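Local coordinates for beta-porphyranase (Bacteroides plebeius, PDB 4AWD), which hydrolyses the sulfated red-algal polysaccharide porphyran at linkages between beta-D-galactopyranose and alpha-L-galactopyranose-6-sulfate, at residues T150-N155 and S174-I179; V124-N129 and M280-V285; N204-Y209 and D220-R225; G134-R139 and C245-A250. All coordinates share one frame; numbering follows the deposited sequence.

Interaction 1 of 4, residues T150-N155 and S174-I179; sequences TFWLSN and SQELDI
W152 and L153 run antiparallel to L177 and D178 in a hairpin of strands 149-163 and 168-182 in the GH16 beta-jelly roll; its W152, E176 and D178 side is probably the catalytic face. E176, by similarity the nucleophile, sits on the second strand, in the E-x-D-x-x-E motif that carries both catalytic acids of the family. The backbones are tied at L153 and L177, whose N-H groups each bond the other's carbonyl: L177 N to L153 O is 2.7 Å, with an N-H...O angle of 174°.

Beginning at its root, W152 CB lies 3.0 Å from L177 O and also meets D178 OD1. The first torsion, chi1 48°, puts CG between backbone N and carbonyl carbon, and from there the indole spreads under D178 and out to E176. D178 OD1 stands 3.3 Å above the ring plane, offset toward the rim. Farther out, CE3 meets E176 CG and OE2, and CZ3 comes 3.3 Å from E176 OE2; ring and carboxylate planes are 30° apart. On the pyrrole side NE1 makes a weak bond to T150 OG1. E176 OE1 is held by W210 NE1, so the carboxylate is steadied from the next strand as well.

On the other face, which carries L153 and L177, CD1 of I179 touches both F151 CE2 and L153 CD1. At the far end the N155 amide grips Q175 twice: OD1 accepts from Q175 N, and ND2 donates to Q175 OE1 at 3.1 Å, from above the plane of the Q175 side-chain carbonyl.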
# COMPACT_ATOMS: atom_id res chain seq x y z
N THR A 150 4.81 -0.24 -3.33
CA THR A 150 3.43 0.03 -2.94
C THR A 150 3.31 0.89 -1.69
O THR A 150 4.24 0.98 -0.90
CB THR A 150 2.63 -1.27 -2.70
OG1 THR A 150 3.23 -2.01 -1.64
CG2 THR A 150 2.58 -2.13 -3.95
N PHE A 151 2.14 1.51 -1.54
CA PHE A 151 1.77 2.29 -0.37
C PHE A 151 0.27 2.08 -0.22
O PHE A 151 -0.50 2.42 -1.12
CB PHE A 151 2.06 3.79 -0.61
CG PHE A 151 1.62 4.69 0.53
CD1 PHE A 151 2.09 4.50 1.82
CD2 PHE A 151 0.75 5.74 0.30
CE1 PHE A 151 1.69 5.33 2.87
CE2 PHE A 151 0.35 6.59 1.33
CZ PHE A 151 0.81 6.38 2.62
N TRP A 152 -0.13 1.51 0.92
CA TRP A 152 -1.52 1.15 1.14
C TRP A 152 -1.89 0.99 2.60
O TRP A 152 -1.03 0.97 3.48
CB TRP A 152 -1.88 -0.14 0.39
CG TRP A 152 -0.94 -1.30 0.53
CD1 TRP A 152 0.34 -1.38 0.05
CD2 TRP A 152 -1.24 -2.57 1.14
NE1 TRP A 152 0.87 -2.63 0.34
CE2 TRP A 152 -0.08 -3.37 1.00
CE3 TRP A 152 -2.36 -3.11 1.78
CZ2 TRP A 152 -0.01 -4.69 1.49
CZ3 TRP A 152 -2.30 -4.42 2.26
CH2 TRP A 152 -1.13 -5.20 2.11
N LEU A 153 -3.19 0.85 2.84
CA LEU A 153 -3.74 0.63 4.17
C LEU A 153 -4.62 -0.62 4.15
O LEU A 153 -5.20 -0.97 3.11
CB LEU A 153 -4.56 1.83 4.65
CG LEU A 153 -3.83 3.17 4.86
CD1 LEU A 153 -3.69 3.86 3.54
CD2 LEU A 153 -4.56 4.06 5.83
N SER A 154 -4.72 -1.27 5.30
CA SER A 154 -5.45 -2.51 5.43
C SER A 154 -5.86 -2.70 6.87
O SER A 154 -5.32 -2.07 7.78
CB SER A 154 -4.54 -3.67 5.03
OG SER A 154 -5.29 -4.81 4.68
N ASN A 155 -6.83 -3.60 7.08
CA ASN A 155 -7.15 -4.05 8.42
C ASN A 155 -7.37 -5.57 8.46
O ASN A 155 -7.35 -6.24 7.43
CB ASN A 155 -8.32 -3.27 9.02
CG ASN A 155 -9.60 -3.39 8.21
OD1 ASN A 155 -9.82 -4.37 7.50
ND2 ASN A 155 -10.47 -2.40 8.32
N SER A 174 -13.00 -7.79 5.79
CA SER A 174 -11.96 -6.80 6.05
C SER A 174 -11.89 -5.86 4.85
O SER A 174 -12.57 -6.07 3.85
CB SER A 174 -10.61 -7.45 6.31
OG SER A 174 -10.11 -8.11 5.16
N GLN A 175 -11.09 -4.80 4.97
CA GLN A 175 -10.95 -3.84 3.89
C GLN A 175 -9.48 -3.52 3.62
O GLN A 175 -8.62 -3.77 4.46
CB GLN A 175 -11.73 -2.55 4.17
CG GLN A 175 -13.24 -2.74 4.36
CD GLN A 175 -13.60 -3.20 5.77
OE1 GLN A 175 -13.11 -2.65 6.76
NE2 GLN A 175 -14.45 -4.21 5.87
N GLU A 176 -9.23 -2.96 2.45
CA GLU A 176 -7.89 -2.77 1.96
C GLU A 176 -7.93 -1.62 0.96
O GLU A 176 -8.72 -1.64 0.01
CB GLU A 176 -7.40 -4.05 1.26
CG GLU A 176 -5.95 -4.02 0.82
CD GLU A 176 -5.47 -5.38 0.37
OE1 GLU A 176 -6.23 -6.37 0.48
OE2 GLU A 176 -4.33 -5.47 -0.12
N LEU A 177 -7.08 -0.63 1.19
CA LEU A 177 -7.06 0.58 0.39
C LEU A 177 -5.67 0.74 -0.22
O LEU A 177 -4.69 1.03 0.48
CB LEU A 177 -7.47 1.79 1.25
CG LEU A 177 -7.27 3.26 0.80
CD1 LEU A 177 -7.88 3.54 -0.55
CD2 LEU A 177 -7.86 4.22 1.84
N ASP A 178 -5.60 0.51 -1.52
CA ASP A 178 -4.34 0.58 -2.26
C ASP A 178 -4.21 1.96 -2.86
O ASP A 178 -4.98 2.33 -3.75
CB ASP A 178 -4.32 -0.47 -3.38
CG ASP A 178 -4.15 -1.88 -2.84
OD1 ASP A 178 -3.17 -2.10 -2.12
OD2 ASP A 178 -4.99 -2.76 -3.15
N ILE A 179 -3.25 2.73 -2.35
CA ILE A 179 -3.06 4.10 -2.82
C ILE A 179 -2.19 4.07 -4.08
O ILE A 179 -2.50 4.75 -5.05
CB ILE A 179 -2.50 5.03 -1.71
CG1 ILE A 179 -3.56 5.19 -0.61
CG2 ILE A 179 -2.13 6.39 -2.29
CD1 ILE A 179 -3.09 5.79 0.70
O HOH W 1 -7.92 -6.86 4.18

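Interaction 2 of 4, residues V124-N129 and M280-V285; sequences VASVKN and MFIHIV
Strands 117-126 and 281-285 are antiparallel neighbours in the GH16 beta-jelly roll, and V124 and I284 form their hydrogen-bonded pair. V124 N to I284 O and I284 N to V124 O are both 2.7 Å. The CB atoms of the pair meet at 3.9 Å on the apolar face.

The next pair along the strands, A125 and H283, puts the methyl of A125 3.7 Å from CD2 of the imidazole, whose edge also faces V124 O. F281 CE1 lies over the centre of one face of that ring, and V285 CG2 covers the opposite face nearer the rim; NE2 bonds S72 OG.

Where strand 117-126 ends, a side chain takes over from the backbone. S126 OG, turned by chi1 54° to lie between its own N and carbonyl carbon, accepts from I282 N at 2.8 Å and donates to K128 O at 3.0 Å. The one hydroxyl thus continues the strand pairing and ties down the turn that follows, while S126 N still reaches I282 O.

Strand 281-285 is flanked on its other edge by strand 149-163, through backbone bonds of H283 with W152 and F281 with S154. I98 of strand 95-107 packs on both V124 and I284, and W68 of strand 68-69 touches V124 and S126.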
# COMPACT_ATOMS: atom_id res chain seq x y z
N VAL A 124 6.64 -3.14 5.61
CA VAL A 124 6.53 -2.24 6.78
C VAL A 124 5.06 -2.01 7.18
O VAL A 124 4.22 -1.75 6.33
CB VAL A 124 7.21 -0.87 6.50
CG1 VAL A 124 7.12 0.04 7.69
CG2 VAL A 124 8.65 -1.07 6.13
N ALA A 125 4.76 -2.09 8.47
CA ALA A 125 3.43 -1.79 8.97
C ALA A 125 3.53 -0.75 10.08
O ALA A 125 4.40 -0.85 10.95
CB ALA A 125 2.74 -3.05 9.50
N SER A 126 2.65 0.24 10.06
CA SER A 126 2.53 1.12 11.22
C SER A 126 2.15 0.31 12.46
O SER A 126 1.45 -0.71 12.37
CB SER A 126 1.54 2.27 10.97
OG SER A 126 0.25 1.81 10.55
N VAL A 127 2.66 0.75 13.60
CA VAL A 127 2.37 0.10 14.88
C VAL A 127 0.90 0.30 15.24
O VAL A 127 0.22 -0.63 15.66
CB VAL A 127 3.31 0.62 16.00
CG1 VAL A 127 2.77 0.29 17.39
CG2 VAL A 127 4.68 0.03 15.82
N LYS A 128 0.41 1.51 15.05
CA LYS A 128 -0.95 1.82 15.37
C LYS A 128 -1.82 1.44 14.19
O LYS A 128 -1.35 1.42 13.05
CB LYS A 128 -1.10 3.29 15.75
CG LYS A 128 -0.39 3.67 17.05
CD LYS A 128 -1.18 4.79 17.71
CE LYS A 128 -0.42 5.53 18.80
NZ LYS A 128 -1.33 6.58 19.40
N ASN A 129 -3.08 1.11 14.47
CA ASN A 129 -3.99 0.66 13.44
C ASN A 129 -5.33 1.41 13.46
O ASN A 129 -6.37 0.83 13.18
CB ASN A 129 -4.21 -0.85 13.57
CG ASN A 129 -4.79 -1.22 14.92
OD1 ASN A 129 -5.15 -0.35 15.71
ND2 ASN A 129 -4.87 -2.52 15.19
N MET A 280 -7.72 1.48 9.77
CA MET A 280 -6.70 0.60 9.19
C MET A 280 -5.30 0.89 9.71
O MET A 280 -5.05 1.94 10.33
CB MET A 280 -6.67 0.76 7.66
CG MET A 280 -7.88 0.23 6.92
SD MET A 280 -7.80 0.56 5.14
CE MET A 280 -9.45 0.04 4.68
N PHE A 281 -4.39 -0.03 9.43
CA PHE A 281 -2.95 0.23 9.55
C PHE A 281 -2.35 0.58 8.19
O PHE A 281 -2.95 0.28 7.15
CB PHE A 281 -2.20 -0.93 10.23
CG PHE A 281 -2.44 -2.28 9.61
CD1 PHE A 281 -1.68 -2.72 8.53
CD2 PHE A 281 -3.40 -3.14 10.13
CE1 PHE A 281 -1.89 -3.98 7.97
CE2 PHE A 281 -3.62 -4.39 9.58
CZ PHE A 281 -2.86 -4.82 8.50
N ILE A 282 -1.18 1.22 8.19
CA ILE A 282 -0.43 1.47 6.95
C ILE A 282 0.42 0.24 6.62
O ILE A 282 1.09 -0.30 7.50
CB ILE A 282 0.54 2.69 7.10
CG1 ILE A 282 -0.20 3.96 7.53
CG2 ILE A 282 1.33 2.93 5.81
CD1 ILE A 282 -0.81 4.74 6.40
N HIS A 283 0.37 -0.20 5.37
CA HIS A 283 1.34 -1.17 4.86
C HIS A 283 2.26 -0.57 3.80
O HIS A 283 1.81 0.14 2.90
CB HIS A 283 0.64 -2.40 4.28
CG HIS A 283 0.86 -3.66 5.06
ND1 HIS A 283 0.07 -4.78 4.91
CD2 HIS A 283 1.79 -3.98 6.00
CE1 HIS A 283 0.50 -5.73 5.72
NE2 HIS A 283 1.54 -5.27 6.39
N ILE A 284 3.55 -0.83 3.91
CA ILE A 284 4.47 -0.35 2.89
C ILE A 284 5.26 -1.57 2.42
O ILE A 284 6.06 -2.12 3.16
CB ILE A 284 5.40 0.78 3.41
CG1 ILE A 284 4.59 1.82 4.20
CG2 ILE A 284 6.12 1.44 2.23
CD1 ILE A 284 5.41 2.94 4.85
N VAL A 285 5.00 -2.00 1.19
CA VAL A 285 5.34 -3.36 0.78
C VAL A 285 6.04 -3.48 -0.58
O VAL A 285 5.70 -2.79 -1.53
CB VAL A 285 4.08 -4.25 0.77
CG1 VAL A 285 4.36 -5.61 0.16
CG2 VAL A 285 3.54 -4.42 2.18

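Interaction 3 of 4, residues N204-Y209 and D220-R225; sequences NSNTHY and DNTAKR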
# COMPACT_ATOMS: atom_id res chain seq x y z
N ASN A 204 -2.38 3.17 -10.56
CA ASN A 204 -3.05 1.95 -10.10
C ASN A 204 -3.41 2.03 -8.61
O ASN A 204 -2.58 1.78 -7.74
CB ASN A 204 -2.19 0.72 -10.39
CG ASN A 204 -1.55 0.78 -11.74
OD1 ASN A 204 -2.23 0.76 -12.77
ND2 ASN A 204 -0.22 0.84 -11.76
N SER A 205 -4.65 2.41 -8.33
CA SER A 205 -5.15 2.49 -6.96
C SER A 205 -6.29 1.52 -6.93
O SER A 205 -6.70 1.04 -7.98
CB SER A 205 -5.64 3.89 -6.64
OG SER A 205 -4.59 4.83 -6.84
N ASN A 206 -6.81 1.22 -5.74
CA ASN A 206 -7.86 0.23 -5.65
C ASN A 206 -8.47 0.15 -4.26
O ASN A 206 -7.89 0.64 -3.28
CB ASN A 206 -7.30 -1.14 -6.05
CG ASN A 206 -8.30 -2.00 -6.80
OD1 ASN A 206 -9.50 -1.69 -6.88
ND2 ASN A 206 -7.82 -3.12 -7.34
N THR A 207 -9.64 -0.48 -4.18
CA THR A 207 -10.29 -0.77 -2.92
C THR A 207 -10.74 -2.22 -2.93
O THR A 207 -11.17 -2.74 -3.97
CB THR A 207 -11.55 0.07 -2.72
OG1 THR A 207 -12.55 -0.32 -3.69
CG2 THR A 207 -11.25 1.58 -2.84
N HIS A 208 -10.68 -2.86 -1.77
CA HIS A 208 -11.17 -4.22 -1.63
C HIS A 208 -12.04 -4.32 -0.40
O HIS A 208 -11.62 -3.92 0.69
CB HIS A 208 -10.01 -5.21 -1.51
CG HIS A 208 -8.97 -5.07 -2.58
ND1 HIS A 208 -8.96 -5.86 -3.71
CD2 HIS A 208 -7.91 -4.24 -2.69
CE1 HIS A 208 -7.94 -5.51 -4.48
NE2 HIS A 208 -7.29 -4.53 -3.88
N TYR A 209 -13.26 -4.83 -0.56
CA TYR A 209 -14.02 -5.32 0.57
C TYR A 209 -13.91 -6.84 0.52
O TYR A 209 -14.46 -7.48 -0.38
CB TYR A 209 -15.49 -4.87 0.49
CG TYR A 209 -16.29 -5.22 1.74
CD1 TYR A 209 -16.92 -6.44 1.86
CD2 TYR A 209 -16.38 -4.32 2.80
CE1 TYR A 209 -17.66 -6.76 3.00
CE2 TYR A 209 -17.11 -4.65 3.95
CZ TYR A 209 -17.75 -5.87 4.03
OH TYR A 209 -18.48 -6.22 5.14
N ASP A 220 -12.86 -11.30 -3.34
CA ASP A 220 -12.28 -9.98 -3.44
C ASP A 220 -13.28 -9.08 -4.12
O ASP A 220 -13.46 -9.17 -5.34
CB ASP A 220 -10.99 -10.04 -4.27
CG ASP A 220 -10.24 -8.72 -4.32
OD1 ASP A 220 -10.74 -7.70 -3.79
OD2 ASP A 220 -9.13 -8.70 -4.89
N ASN A 221 -13.93 -8.19 -3.36
CA ASN A 221 -14.98 -7.35 -3.94
C ASN A 221 -14.54 -5.91 -4.24
O ASN A 221 -14.23 -5.12 -3.35
CB ASN A 221 -16.26 -7.40 -3.11
CG ASN A 221 -16.67 -8.82 -2.79
OD1 ASN A 221 -16.28 -9.38 -1.75
ND2 ASN A 221 -17.40 -9.44 -3.72
N THR A 222 -14.55 -5.62 -5.53
CA THR A 222 -13.92 -4.46 -6.11
C THR A 222 -14.99 -3.50 -6.67
O THR A 222 -16.14 -3.89 -6.84
CB THR A 222 -12.87 -4.98 -7.15
OG1 THR A 222 -11.60 -5.13 -6.49
CG2 THR A 222 -12.71 -4.09 -8.37
N ALA A 223 -14.62 -2.25 -6.88
CA ALA A 223 -15.52 -1.26 -7.48
C ALA A 223 -14.86 -0.48 -8.62
O ALA A 223 -13.64 -0.24 -8.60
CB ALA A 223 -16.04 -0.32 -6.42
N LYS A 224 -15.66 -0.11 -9.60
CA LYS A 224 -15.19 0.64 -10.74
C LYS A 224 -14.83 2.07 -10.34
O LYS A 224 -15.34 2.62 -9.33
CB LYS A 224 -16.26 0.64 -11.86
N ARG A 225 -13.95 2.68 -11.11
CA ARG A 225 -13.54 4.05 -10.87
C ARG A 225 -14.64 4.98 -11.39
O ARG A 225 -15.27 4.69 -12.40
CB ARG A 225 -12.20 4.33 -11.55
CG ARG A 225 -11.05 3.51 -10.98
CD ARG A 225 -9.76 3.66 -11.78
NE ARG A 225 -8.71 2.73 -11.32
CZ ARG A 225 -7.54 2.56 -11.93
NH1 ARG A 225 -7.24 3.26 -13.03
NH2 ARG A 225 -6.65 1.69 -11.46
O HOH W 2 -9.22 0.57 -9.65
O HOH W 3 -12.12 -0.81 -6.24
O HOH W 4 -14.60 -2.23 -3.04
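H208 and D220 are joined by a short side-chain bond, ND1 to OD1 at 2.6 Å, across the hairpin of strands 204-213 and 219-221 in the GH16 beta-jelly roll. The carboxylate comes in at the imidazole edge, OD1 almost in the ring plane and using its syn lone pair, although the two planes are 35° apart. Both first torsions serve this meeting: H208 CG lies beside its backbone N (chi1 -51°), whereas D220 CG is turned anti to its own (chi1 -175°). The bond helps fix the ring's rotation and leaves NE2 directed at D178 OD2, to which it makes a weak bond. With that bond and its packing on E176, H208 lies beside the probable active site.

Next to it, Y209 and N221 form a hydrogen-bonded antiparallel pair, with Y209 N to N221 O at 3.0 Å. T222 OG1 adds only a weak bond to T207 O, and from there the chains diverge and water fills in. One water links T207 OG1 to N221 O; another joins N206 OD1 and T207 OG1 to A223 N. R225, extended from CG to NE, reaches S205 O through a third, NE to water at 2.8 Å.

Strand 168-182 borders strand 204-213 on its other edge, and I265 of strand 260-265 touches T207, A223 and R225.

Interaction 4 of 4, residues G134-R139 and C245-A250; sequences GYYETR and CWWVDA
A carbonyl oxygen sits over the face of a tyrosine: C245 O lies 3.3 Å above the Y135 ring plane, displaced toward the rim and closest to CD2. The contact belongs to the antiparallel pairing of strands 134-141 and 241-249 in the GH16 beta-jelly roll. The same oxygen accepts the backbone bond from Y136 N at 2.8 Å and also touches Y135 CA, so one backbone bond and a CA-H...O contact hold it where it packs on the ring face.

G134 and W247 form one hydrogen-bonded pair, Y136 and C245 the other, with Y135 opposite W246 between them. W247 N reaches G134 O at 2.7 Å, but bent, with 132° at the hydrogen. G134 has phi 151° and psi -163°, a conformation in which a CB would collide with the carbonyl oxygen of the preceding residue.

W246 and Y135 share one face of the sheet. Their side chains cross at about a right angle, W246 CB meeting the Y135 ring edge 3.6 Å from CD2, while W246 CD1 rests against G134 O. V248 CG2 covers one face of the W246 indole. On the other face, W247 and Y136 meet more loosely, and C245 and W247 both pack on L177 of strand 168-182. Y136 OH bonds H132 O.

At the end of the Y135 ring, OH donates to E137 OE2 at 2.6 Å, meeting it from above the carboxylate plane.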
# COMPACT_ATOMS: atom_id res chain seq x y z
N GLY A 134 -9.54 10.79 6.44
CA GLY A 134 -8.38 11.65 6.43
C GLY A 134 -7.64 11.53 5.12
O GLY A 134 -8.20 11.04 4.12
N TYR A 135 -6.40 11.98 5.12
CA TYR A 135 -5.58 12.06 3.92
C TYR A 135 -4.23 11.38 4.15
O TYR A 135 -3.59 11.55 5.20
CB TYR A 135 -5.40 13.52 3.49
CG TYR A 135 -4.80 13.70 2.11
CD1 TYR A 135 -3.42 13.74 1.92
CD2 TYR A 135 -5.62 13.81 0.99
CE1 TYR A 135 -2.85 13.89 0.64
CE2 TYR A 135 -5.08 13.98 -0.29
CZ TYR A 135 -3.69 14.01 -0.46
OH TYR A 135 -3.15 14.17 -1.71
N TYR A 136 -3.81 10.61 3.16
CA TYR A 136 -2.63 9.77 3.28
C TYR A 136 -1.85 9.87 1.99
O TYR A 136 -2.43 9.83 0.90
CB TYR A 136 -3.06 8.32 3.54
CG TYR A 136 -3.88 8.20 4.81
CD1 TYR A 136 -3.26 7.96 6.05
CD2 TYR A 136 -5.26 8.32 4.77
CE1 TYR A 136 -4.00 7.88 7.20
CE2 TYR A 136 -6.01 8.22 5.94
CZ TYR A 136 -5.37 8.00 7.14
OH TYR A 136 -6.13 7.92 8.28
N GLU A 137 -0.53 10.00 2.09
CA GLU A 137 0.27 10.30 0.91
C GLU A 137 1.71 9.90 1.13
O GLU A 137 2.23 10.00 2.25
CB GLU A 137 0.20 11.80 0.60
CG GLU A 137 0.78 12.19 -0.75
CD GLU A 137 0.18 13.46 -1.32
OE1 GLU A 137 0.60 14.57 -0.91
OE2 GLU A 137 -0.72 13.33 -2.18
N THR A 138 2.37 9.49 0.05
CA THR A 138 3.80 9.24 0.08
C THR A 138 4.46 9.81 -1.17
O THR A 138 3.83 9.93 -2.23
CB THR A 138 4.12 7.72 0.22
OG1 THR A 138 5.52 7.55 0.44
CG2 THR A 138 3.72 6.93 -1.02
N ARG A 139 5.74 10.20 -1.01
CA ARG A 139 6.63 10.51 -2.13
C ARG A 139 7.54 9.28 -2.32
O ARG A 139 8.39 8.98 -1.48
CB ARG A 139 7.47 11.77 -1.87
CG ARG A 139 8.02 12.41 -3.15
CD ARG A 139 8.49 13.87 -2.98
NE ARG A 139 9.92 13.89 -2.70
CZ ARG A 139 10.88 14.15 -3.59
NH1 ARG A 139 10.59 14.46 -4.84
NH2 ARG A 139 12.14 14.10 -3.20
N CYS A 245 -4.21 9.66 -1.08
CA CYS A 245 -5.60 9.33 -0.98
C CYS A 245 -6.26 10.28 0.01
O CYS A 245 -5.73 10.51 1.10
CB CYS A 245 -5.74 7.92 -0.45
SG CYS A 245 -7.42 7.47 -0.33
N TRP A 246 -7.42 10.81 -0.38
CA TRP A 246 -8.32 11.41 0.57
C TRP A 246 -9.41 10.39 0.88
O TRP A 246 -10.33 10.18 0.09
CB TRP A 246 -8.95 12.70 0.04
CG TRP A 246 -9.84 13.40 1.04
CD1 TRP A 246 -10.26 12.92 2.26
CD2 TRP A 246 -10.45 14.69 0.90
NE1 TRP A 246 -11.07 13.84 2.89
CE2 TRP A 246 -11.20 14.94 2.07
CE3 TRP A 246 -10.42 15.67 -0.10
CZ2 TRP A 246 -11.93 16.12 2.27
CZ3 TRP A 246 -11.13 16.85 0.10
CH2 TRP A 246 -11.88 17.06 1.27
N TRP A 247 -9.28 9.73 2.02
CA TRP A 247 -10.29 8.77 2.43
C TRP A 247 -11.41 9.59 3.08
O TRP A 247 -11.33 9.95 4.25
CB TRP A 247 -9.66 7.73 3.36
CG TRP A 247 -10.57 6.63 3.82
CD1 TRP A 247 -11.87 6.40 3.44
CD2 TRP A 247 -10.23 5.57 4.74
NE1 TRP A 247 -12.36 5.28 4.08
CE2 TRP A 247 -11.37 4.76 4.88
CE3 TRP A 247 -9.07 5.25 5.46
CZ2 TRP A 247 -11.39 3.64 5.71
CZ3 TRP A 247 -9.08 4.13 6.29
CH2 TRP A 247 -10.24 3.34 6.40
N VAL A 248 -12.42 9.93 2.29
CA VAL A 248 -13.39 10.97 2.67
C VAL A 248 -14.39 10.48 3.70
O VAL A 248 -14.66 11.17 4.68
CB VAL A 248 -14.18 11.50 1.45
CG1 VAL A 248 -15.23 12.56 1.91
CG2 VAL A 248 -13.23 12.06 0.41
N ASP A 249 -14.95 9.29 3.46
CA ASP A 249 -15.92 8.65 4.36
C ASP A 249 -16.01 7.16 4.05
O ASP A 249 -15.19 6.62 3.30
CB ASP A 249 -17.32 9.30 4.27
CG ASP A 249 -17.87 9.31 2.86
OD1 ASP A 249 -17.70 8.32 2.12
OD2 ASP A 249 -18.48 10.33 2.48
N ALA A 250 -17.00 6.50 4.63
CA ALA A 250 -17.13 5.06 4.49
C ALA A 250 -17.51 4.63 3.09
O ALA A 250 -17.41 3.45 2.77
CB ALA A 250 -18.12 4.53 5.49

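In the fold
Interactions 1, 2 and 3 lie across one run of neighbouring strands: 281-285 joins interaction 2 to 149-163 of interaction 1, and 168-182 passes on to 204-213 of interaction 3. Interaction 4 lies on strands packed against them, where I179 meets Y136 and C245, and M280 touches W247. Interaction 1 is nearest the chain centre and combines an acidic, probably catalytic face with an apolar one. Interactions 2 and 4 are also buried, the first built on aliphatic and imidazole packing, the second on large aromatics. Interaction 3, farthest out and partly exposed, relies on a His-carboxylate bond and bridging waters; D178 connects it to interaction 1.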